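Local coordinates for protein WYL1 (Ruminococcus sp., PDB 6OAW) that serves as an accessory protein of the Type VI-D CRISPR-Cas system, where it plays a modulatory role, and carries a WYL domain, at residues Q352-F357 and E374-L379; E179-I184 and S256-R261. All coordinates share one frame; numbering follows the deposited sequence.

Contact 1 of 2, residues Q352-F357 and E374-L379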
ATOM      1  N   GLN B 352      18.247  -6.034 -15.633  1.00 39.28           N
ATOM      2  CA  GLN B 352      17.838  -6.100 -14.206  1.00 39.26           C
ATOM      3  C   GLN B 352      19.053  -5.798 -13.340  1.00 38.69           C
ATOM      4  O   GLN B 352      18.911  -5.085 -12.341  1.00 37.22           O
ATOM      5  CB  GLN B 352      17.254  -7.459 -13.861  1.00 39.83           C
ATOM      6  CG  GLN B 352      16.831  -7.602 -12.406  1.00 39.94           C
ATOM      7  CD  GLN B 352      16.312  -9.004 -12.160  1.00 42.71           C
ATOM      8  OE1 GLN B 352      16.090  -9.774 -13.095  1.00 42.81           O
ATOM      9  NE2 GLN B 352      16.170  -9.357 -10.896  1.00 42.63           N
ATOM     10  N   VAL B 353      20.227  -6.305 -13.714  1.00 39.22           N
ATOM     11  CA  VAL B 353      21.495  -5.981 -12.983  1.00 37.90           C
ATOM     12  C   VAL B 353      21.673  -4.452 -12.960  1.00 36.73           C
ATOM     13  O   VAL B 353      21.936  -3.894 -11.884  1.00 35.87           O
ATOM     14  CB  VAL B 353      22.711  -6.696 -13.614  1.00 36.65           C
ATOM     15  CG1 VAL B 353      23.971  -6.503 -12.790  1.00 35.81           C
ATOM     16  CG2 VAL B 353      22.435  -8.176 -13.759  1.00 40.42           C
ATOM     17  N   LYS B 354      21.557  -3.823 -14.118  1.00 35.78           N
ATOM     18  CA  LYS B 354      21.698  -2.358 -14.316  1.00 35.78           C
ATOM     19  C   LYS B 354      20.680  -1.609 -13.429  1.00 35.28           C
ATOM     20  O   LYS B 354      21.065  -0.671 -12.687  1.00 31.60           O
ATOM     21  CB  LYS B 354      21.394  -2.083 -15.789  1.00 37.82           C
ATOM     22  CG  LYS B 354      22.269  -1.123 -16.540  1.00 40.47           C
ATOM     23  CD  LYS B 354      21.477  -0.229 -17.457  1.00 43.44           C
ATOM     24  CE  LYS B 354      20.771  -0.947 -18.580  1.00 46.04           C
ATOM     25  NZ  LYS B 354      19.601  -0.164 -19.039  1.00 47.69           N
ATOM     26  N   TYR B 355      19.403  -2.005 -13.473  1.00 36.78           N
ATOM     27  CA  TYR B 355      18.338  -1.359 -12.657  1.00 37.82           C
ATOM     28  C   TYR B 355      18.621  -1.588 -11.167  1.00 36.88           C
ATOM     29  O   TYR B 355      18.191  -0.776 -10.355  1.00 39.25           O
ATOM     30  CB  TYR B 355      16.914  -1.826 -12.987  1.00 39.70           C
ATOM     31  CG  TYR B 355      16.382  -1.454 -14.347  1.00 41.68           C
ATOM     32  CD1 TYR B 355      16.948  -0.437 -15.096  1.00 43.87           C
ATOM     33  CD2 TYR B 355      15.270  -2.090 -14.863  1.00 46.17           C
ATOM     34  CE1 TYR B 355      16.423  -0.070 -16.326  1.00 45.66           C
ATOM     35  CE2 TYR B 355      14.744  -1.752 -16.095  1.00 48.37           C
ATOM     36  CZ  TYR B 355      15.323  -0.736 -16.827  1.00 47.72           C
ATOM     37  OH  TYR B 355      14.787  -0.378 -18.030  1.00 52.33           O
ATOM     38  N   TYR B 356      19.392  -2.609 -10.797  1.00 35.39           N
ATOM     39  CA  TYR B 356      19.692  -2.842  -9.365  1.00 35.82           C
ATOM     40  C   TYR B 356      20.903  -2.029  -8.899  1.00 36.06           C
ATOM     41  O   TYR B 356      20.856  -1.428  -7.806  1.00 35.96           O
ATOM     42  CB  TYR B 356      19.959  -4.308  -9.083  1.00 35.58           C
ATOM     43  CG  TYR B 356      20.065  -4.604  -7.620  1.00 36.95           C
ATOM     44  CD1 TYR B 356      18.952  -4.578  -6.802  1.00 37.69           C
ATOM     45  CD2 TYR B 356      21.294  -4.843  -7.029  1.00 37.29           C
ATOM     46  CE1 TYR B 356      19.053  -4.856  -5.452  1.00 39.03           C
ATOM     47  CE2 TYR B 356      21.411  -5.087  -5.671  1.00 37.92           C
ATOM     48  CZ  TYR B 356      20.284  -5.114  -4.881  1.00 38.86           C
ATOM     49  OH  TYR B 356      20.381  -5.380  -3.539  1.00 42.79           O
ATOM     50  N   PHE B 357      21.985  -2.051  -9.684  1.00 34.43           N
ATOM     51  CA  PHE B 357      23.278  -1.483  -9.251  1.00 32.85           C
ATOM     52  C   PHE B 357      23.425  -0.019  -9.696  1.00 31.91           C
ATOM     53  O   PHE B 357      24.413   0.596  -9.290  1.00 30.48           O
ATOM     54  CB  PHE B 357      24.414  -2.385  -9.694  1.00 32.77           C
ATOM     55  CG  PHE B 357      24.481  -3.678  -8.939  1.00 34.16           C
ATOM     56  CD1 PHE B 357      24.783  -3.682  -7.591  1.00 35.63           C
ATOM     57  CD2 PHE B 357      24.272  -4.891  -9.584  1.00 35.02           C
ATOM     58  CE1 PHE B 357      24.876  -4.887  -6.913  1.00 38.06           C
ATOM     59  CE2 PHE B 357      24.333  -6.086  -8.891  1.00 35.95           C
ATOM     60  CZ  PHE B 357      24.651  -6.083  -7.563  1.00 36.95           C
ATOM     61  N   GLU B 374      29.140   1.298 -19.921  1.00 35.96           N
ATOM     62  CA  GLU B 374      29.123   2.597 -20.633  1.00 37.50           C
ATOM     63  C   GLU B 374      27.922   3.452 -20.157  1.00 37.61           C
ATOM     64  O   GLU B 374      28.103   4.668 -19.956  1.00 33.43           O
ATOM     65  CB  GLU B 374      29.120   2.361 -22.141  1.00 40.57           C
ATOM     66  CG  GLU B 374      30.406   1.712 -22.667  1.00 43.93           C
ATOM     67  CD  GLU B 374      30.311   1.118 -24.059  1.00 46.91           C
ATOM     68  OE1 GLU B 374      31.189   0.286 -24.416  1.00 50.98           O
ATOM     69  OE2 GLU B 374      29.406   1.547 -24.804  1.00 47.43           O
ATOM     70  N   GLU B 375      26.752   2.839 -19.934  1.00 39.90           N
ATOM     71  CA  GLU B 375      25.557   3.564 -19.412  1.00 41.60           C
ATOM     72  C   GLU B 375      25.834   4.037 -17.983  1.00 36.70           C
ATOM     73  O   GLU B 375      25.522   5.174 -17.691  1.00 35.96           O
ATOM     74  CB  GLU B 375      24.281   2.720 -19.397  1.00 43.75           C
ATOM     75  CG  GLU B 375      23.647   2.595 -20.761  1.00 51.34           C
ATOM     76  CD  GLU B 375      22.502   1.600 -20.776  1.00 54.42           C
ATOM     77  OE1 GLU B 375      22.556   0.646 -21.618  1.00 56.55           O
ATOM     78  OE2 GLU B 375      21.602   1.752 -19.883  1.00 56.93           O
HETATM   79  N   MSE B 376      26.381   3.180 -17.133  1.00 35.04           N
HETATM   80  CA  MSE B 376      26.666   3.553 -15.727  1.00 33.87           C
HETATM   81  C   MSE B 376      27.704   4.673 -15.722  1.00 33.99           C
HETATM   82  O   MSE B 376      27.479   5.641 -14.981  1.00 31.96           O
HETATM   83  CB  MSE B 376      27.166   2.365 -14.916  1.00 34.64           C
HETATM   84  CG  MSE B 376      26.119   1.275 -14.696  1.00 38.94           C
HETATM   85 SE   MSE B 376      24.411   1.930 -13.918  1.00 41.92          SE
HETATM   86  CE  MSE B 376      23.305   2.375 -15.492  1.00 39.85           C
ATOM     87  N   ARG B 377      28.764   4.572 -16.551  1.00 33.28           N
ATOM     88  CA  ARG B 377      29.823   5.606 -16.581  1.00 32.99           C
ATOM     89  C   ARG B 377      29.188   6.961 -16.957  1.00 32.22           C
ATOM     90  O   ARG B 377      29.496   7.955 -16.282  1.00 32.40           O
ATOM     91  CB  ARG B 377      30.967   5.261 -17.533  1.00 35.65           C
ATOM     92  CG  ARG B 377      32.107   6.272 -17.455  1.00 36.67           C
ATOM     93  CD  ARG B 377      33.141   5.967 -18.494  1.00 38.47           C
ATOM     94  NE  ARG B 377      34.290   6.850 -18.356  1.00 39.33           N
ATOM     95  CZ  ARG B 377      35.026   7.285 -19.372  1.00 40.28           C
ATOM     96  NH1 ARG B 377      34.747   6.897 -20.606  1.00 40.83           N
ATOM     97  NH2 ARG B 377      36.043   8.098 -19.152  1.00 40.60           N
ATOM     98  N   THR B 378      28.360   6.993 -17.999  1.00 32.11           N
ATOM     99  CA  THR B 378      27.619   8.196 -18.457  1.00 34.84           C
ATOM    100  C   THR B 378      26.728   8.721 -17.312  1.00 33.76           C
ATOM    101  O   THR B 378      26.848   9.910 -16.975  1.00 32.88           O
ATOM    102  CB  THR B 378      26.788   7.850 -19.699  1.00 38.09           C
ATOM    103  OG1 THR B 378      27.758   7.540 -20.695  1.00 41.02           O
ATOM    104  CG2 THR B 378      25.879   8.975 -20.171  1.00 39.23           C
ATOM    105  N   LEU B 379      25.880   7.863 -16.723  1.00 31.18           N
ATOM    106  CA  LEU B 379      24.962   8.292 -15.636  1.00 32.34           C
ATOM    107  C   LEU B 379      25.778   8.979 -14.536  1.00 31.72           C
ATOM    108  O   LEU B 379      25.422  10.117 -14.132  1.00 31.51           O
ATOM    109  CB  LEU B 379      24.200   7.087 -15.086  1.00 31.80           C
ATOM    110  CG  LEU B 379      23.362   7.334 -13.827  1.00 33.08           C
ATOM    111  CD1 LEU B 379      22.200   8.298 -14.113  1.00 34.32           C
ATOM    112  CD2 LEU B 379      22.837   5.994 -13.290  1.00 30.93           C
TER
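Lys354 and Glu375 tie together two helices of a helix-strand-helix unit in the C-terminal region, helix 350-357 and helix 370-389, with strand 364-368 between them in sequence. The two side chains cross at about a right angle: Glu375 runs out extended beyond CG, and Lys354 passes across its end. The salt bridge from Lys354 NZ to Glu375 OE2 measures 2.9 Å and uses the syn lone pair, on the side of the other carboxylate oxygen. The turn at the third torsion of the lysine (chi3 -64°) swings CE, and NZ with it, to this oxygen, and CD lies beside it too. The methylenes CG and CD of the same lysine form an aliphatic flank, crossed obliquely by the selenomethionine Met376. An alanine at Lys354 takes away the ammonium group and the methylenes, which would probably leave the Glu375 carboxylate free to turn and open a gap beside Met376 CE. Met376 also rests on Ile366 of the intervening strand, on which Phe357 packs too, and touches Tyr387 of the second subunit, so the contact borders the dimer interface. Bends at chi2 and chi3 turn the methyl of Met376 toward the lysine, CE lying 3.7 Å from Lys354 CD and 3.8 Å from Lys354 CG.

Contact 2 of 2, residues E179-I184 and S256-R261; sequences ERERLI and SYRISR
Ser260 OG is gripped by two nitrogens of one guanidinium group: Arg258 NH1 reaches it at 2.9 Å, and Arg258 NE adds a weak bond at 3.3 Å. Across the contact Glu181 OE2 stands 3.7 Å from Ser260 OG, with no hydrogen bond between them. The setting is the junction where strand 253-258, in the antiparallel sheet of what is probably the WYL domain, passes into a short 3-10 turn packed against helix 177-184. Neither grip is straight, the N-H...OG angle at NH1 being 136°, and the hydroxyl sits 26° out of the guanidinium plane. Arg258 bends at chi2 and chi3 to curl back over its own turn.

From the helix comes a single long arm. The CG of Glu181 is anti to the backbone N (chi1 -168°), and the chain continues extended, carrying the carboxylate to the turn. No hydrogen bond crosses between the segments: Glu181 OE2 stays 4.1 Å from Arg258 NH1, beyond a salt bridge, although the opposite charges would still be expected to attract. The firm polar partner of Glu181 is Asn237 on the neighbouring strand, whose ND2 donates to OE1; Asn237 OD1 accepts from Arg182 NH1, so this one amide joins the helix to the sheet twice. Besides this bond, Glu181 OE1 lies against aliphatic carbon, with Ile259 CG1 at 3.8 Å.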
ATOM      1  N   GLU B 179      -4.144  -4.450  -8.202  1.00 38.49           N
ATOM      2  CA  GLU B 179      -5.600  -4.670  -8.022  1.00 39.05           C
ATOM      3  C   GLU B 179      -6.358  -3.636  -8.849  1.00 38.23           C
ATOM      4  O   GLU B 179      -7.264  -4.040  -9.568  1.00 38.09           O
ATOM      5  CB  GLU B 179      -6.011  -4.637  -6.550  1.00 39.85           C
ATOM      6  CG  GLU B 179      -5.756  -5.957  -5.830  1.00 40.67           C
ATOM      7  CD  GLU B 179      -5.762  -5.825  -4.313  1.00 42.23           C
ATOM      8  OE1 GLU B 179      -5.415  -4.732  -3.778  1.00 43.06           O
ATOM      9  OE2 GLU B 179      -6.166  -6.800  -3.658  1.00 45.55           O
ATOM     10  N   ARG B 180      -5.981  -2.361  -8.774  1.00 38.55           N
ATOM     11  CA  ARG B 180      -6.721  -1.300  -9.501  1.00 40.26           C
ATOM     12  C   ARG B 180      -6.644  -1.596 -10.993  1.00 41.18           C
ATOM     13  O   ARG B 180      -7.668  -1.438 -11.669  1.00 43.57           O
ATOM     14  CB  ARG B 180      -6.208   0.101  -9.161  1.00 40.49           C
ATOM     15  CG  ARG B 180      -6.451   0.465  -7.704  1.00 39.08           C
ATOM     16  CD  ARG B 180      -6.194   1.907  -7.366  1.00 39.70           C
ATOM     17  NE  ARG B 180      -5.048   2.477  -8.055  1.00 40.61           N
ATOM     18  CZ  ARG B 180      -3.773   2.416  -7.660  1.00 39.96           C
ATOM     19  NH1 ARG B 180      -3.427   1.773  -6.555  1.00 39.44           N
ATOM     20  NH2 ARG B 180      -2.842   2.978  -8.410  1.00 38.59           N
ATOM     21  N   GLU B 181      -5.495  -2.081 -11.450  1.00 39.67           N
ATOM     22  CA  GLU B 181      -5.258  -2.364 -12.885  1.00 40.35           C
ATOM     23  C   GLU B 181      -6.189  -3.492 -13.355  1.00 40.03           C
ATOM     24  O   GLU B 181      -6.663  -3.434 -14.504  1.00 38.87           O
ATOM     25  CB  GLU B 181      -3.777  -2.681 -13.103  1.00 39.60           C
ATOM     26  CG  GLU B 181      -3.403  -2.686 -14.565  1.00 41.02           C
ATOM     27  CD  GLU B 181      -2.066  -3.333 -14.869  1.00 40.98           C
ATOM     28  OE1 GLU B 181      -1.871  -4.540 -14.511  1.00 39.76           O
ATOM     29  OE2 GLU B 181      -1.226  -2.613 -15.423  1.00 42.04           O
ATOM     30  N   ARG B 182      -6.494  -4.462 -12.494  1.00 40.26           N
ATOM     31  CA  ARG B 182      -7.340  -5.620 -12.902  1.00 41.29           C
ATOM     32  C   ARG B 182      -8.790  -5.164 -13.027  1.00 42.07           C
ATOM     33  O   ARG B 182      -9.477  -5.676 -13.894  1.00 43.92           O
ATOM     34  CB  ARG B 182      -7.185  -6.808 -11.954  1.00 41.18           C
ATOM     35  CG  ARG B 182      -5.763  -7.335 -11.879  1.00 42.10           C
ATOM     36  CD  ARG B 182      -5.731  -8.808 -11.541  1.00 43.36           C
ATOM     37  NE  ARG B 182      -6.004  -9.057 -10.131  1.00 45.53           N
ATOM     38  CZ  ARG B 182      -5.137  -8.850  -9.139  1.00 44.89           C
ATOM     39  NH1 ARG B 182      -3.939  -8.369  -9.393  1.00 43.71           N
ATOM     40  NH2 ARG B 182      -5.478  -9.098  -7.890  1.00 45.76           N
ATOM     41  N   LEU B 183      -9.237  -4.211 -12.219  1.00 42.90           N
ATOM     42  CA  LEU B 183     -10.574  -3.597 -12.393  1.00 44.29           C
ATOM     43  C   LEU B 183     -10.620  -2.839 -13.727  1.00 44.83           C
ATOM     44  O   LEU B 183     -11.601  -3.023 -14.476  1.00 47.22           O
ATOM     45  CB  LEU B 183     -10.876  -2.663 -11.217  1.00 44.53           C
ATOM     46  CG  LEU B 183     -11.205  -3.361  -9.906  1.00 44.38           C
ATOM     47  CD1 LEU B 183     -11.364  -2.345  -8.781  1.00 44.36           C
ATOM     48  CD2 LEU B 183     -12.465  -4.211 -10.050  1.00 46.47           C
ATOM     49  N   ILE B 184      -9.597  -2.055 -14.042  1.00 43.29           N
ATOM     50  CA  ILE B 184      -9.595  -1.205 -15.273  1.00 44.98           C
ATOM     51  C   ILE B 184      -9.586  -2.095 -16.516  1.00 45.82           C
ATOM     52  O   ILE B 184     -10.217  -1.703 -17.496  1.00 49.11           O
ATOM     53  CB  ILE B 184      -8.394  -0.247 -15.282  1.00 43.82           C
ATOM     54  CG1 ILE B 184      -8.411   0.690 -14.075  1.00 44.52           C
ATOM     55  CG2 ILE B 184      -8.298   0.515 -16.594  1.00 45.83           C
ATOM     56  CD1 ILE B 184      -7.096   1.460 -13.926  1.00 45.12           C
ATOM     57  N   SER B 256       5.693 -13.318 -21.404  1.00 45.40           N
ATOM     58  CA  SER B 256       4.933 -12.554 -20.392  1.00 45.32           C
ATOM     59  C   SER B 256       4.578 -11.163 -20.930  1.00 44.78           C
ATOM     60  O   SER B 256       5.517 -10.319 -21.094  1.00 49.54           O
ATOM     61  CB  SER B 256       5.744 -12.514 -19.110  1.00 47.17           C
ATOM     62  OG  SER B 256       5.081 -11.780 -18.086  1.00 46.64           O
ATOM     63  N   TYR B 257       3.276 -10.907 -21.142  1.00 42.46           N
ATOM     64  CA  TYR B 257       2.715  -9.628 -21.628  1.00 41.37           C
ATOM     65  C   TYR B 257       2.030  -8.867 -20.484  1.00 40.47           C
ATOM     66  O   TYR B 257       1.126  -9.427 -19.848  1.00 40.66           O
ATOM     67  CB  TYR B 257       1.694  -9.872 -22.744  1.00 41.88           C
ATOM     68  CG  TYR B 257       2.284 -10.358 -24.029  1.00 43.61           C
ATOM     69  CD1 TYR B 257       2.583 -11.695 -24.217  1.00 44.64           C
ATOM     70  CD2 TYR B 257       2.636  -9.463 -25.028  1.00 44.86           C
ATOM     71  CE1 TYR B 257       3.148 -12.145 -25.405  1.00 46.12           C
ATOM     72  CE2 TYR B 257       3.210  -9.891 -26.212  1.00 46.48           C
ATOM     73  CZ  TYR B 257       3.464 -11.233 -26.396  1.00 46.67           C
ATOM     74  OH  TYR B 257       4.049 -11.638 -27.544  1.00 50.46           O
ATOM     75  N   ARG B 258       2.388  -7.603 -20.276  1.00 40.96           N
ATOM     76  CA  ARG B 258       1.582  -6.673 -19.428  1.00 41.52           C
ATOM     77  C   ARG B 258       0.133  -6.714 -19.932  1.00 41.92           C
ATOM     78  O   ARG B 258      -0.073  -6.523 -21.153  1.00 45.66           O
ATOM     79  CB  ARG B 258       2.124  -5.243 -19.539  1.00 42.30           C
ATOM     80  CG  ARG B 258       3.468  -5.026 -18.856  1.00 43.95           C
ATOM     81  CD  ARG B 258       3.305  -4.578 -17.419  1.00 45.13           C
ATOM     82  NE  ARG B 258       2.465  -3.394 -17.470  1.00 46.56           N
ATOM     83  CZ  ARG B 258       2.868  -2.140 -17.504  1.00 48.66           C
ATOM     84  NH1 ARG B 258       1.963  -1.178 -17.606  1.00 49.91           N
ATOM     85  NH2 ARG B 258       4.143  -1.837 -17.366  1.00 50.56           N
ATOM     86  N   ILE B 259      -0.850  -6.960 -19.070  1.00 41.03           N
ATOM     87  CA  ILE B 259      -2.257  -6.989 -19.551  1.00 42.41           C
ATOM     88  C   ILE B 259      -2.642  -5.606 -20.084  1.00 42.45           C
ATOM     89  O   ILE B 259      -3.545  -5.542 -20.958  1.00 42.02           O
ATOM     90  CB  ILE B 259      -3.258  -7.507 -18.506  1.00 44.01           C
ATOM     91  CG1 ILE B 259      -3.507  -6.502 -17.387  1.00 43.71           C
ATOM     92  CG2 ILE B 259      -2.849  -8.881 -17.988  1.00 43.59           C
ATOM     93  CD1 ILE B 259      -4.568  -6.966 -16.418  1.00 45.38           C
ATOM     94  N   SER B 260      -1.975  -4.547 -19.634  1.00 42.12           N
ATOM     95  CA  SER B 260      -2.256  -3.163 -20.083  1.00 43.73           C
ATOM     96  C   SER B 260      -1.779  -2.930 -21.527  1.00 47.28           C
ATOM     97  O   SER B 260      -2.188  -1.919 -22.090  1.00 48.14           O
ATOM     98  CB  SER B 260      -1.684  -2.143 -19.126  1.00 43.66           C
ATOM     99  OG  SER B 260      -0.269  -2.247 -19.027  1.00 43.74           O
ATOM    100  N   ARG B 261      -0.981  -3.827 -22.123  1.00 49.45           N
ATOM    101  CA  ARG B 261      -0.466  -3.660 -23.509  1.00 52.28           C
ATOM    102  C   ARG B 261      -1.128  -4.666 -24.463  1.00 51.91           C
ATOM    103  O   ARG B 261      -0.671  -4.756 -25.614  1.00 54.43           O
ATOM    104  CB  ARG B 261       1.062  -3.769 -23.527  1.00 53.95           C
ATOM    105  CG  ARG B 261       1.790  -2.870 -22.543  1.00 56.35           C
ATOM    106  CD  ARG B 261       2.023  -1.467 -23.052  1.00 60.38           C
ATOM    107  NE  ARG B 261       3.234  -1.440 -23.861  1.00 67.98           N
ATOM    108  CZ  ARG B 261       4.493  -1.267 -23.421  1.00 70.72           C
ATOM    109  NH1 ARG B 261       4.755  -1.070 -22.135  1.00 70.55           N
ATOM    110  NH2 ARG B 261       5.496  -1.288 -24.286  1.00 70.97           N
TER

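The two contacts illustrate how differently charged side chains can join parts of one chain. Contact 1 pairs its charges directly at the periphery, about 28 Å from the centre of the chain to the centre of the contact, whereas contact 2 lies only about 4 Å from that centre and leaves Glu181 and Arg258 apart, the carboxylate turning to Asn237 for its hydrogen bond. The centres of contact 1 and contact 2 are about 28 Å apart and the nearest atoms of the two contacts about 11 Å, so they do not touch. They follow in series along the sequence, contact 2 closing before contact 1 opens. The second subunit reaches contact 1 but touches neither segment of contact 2.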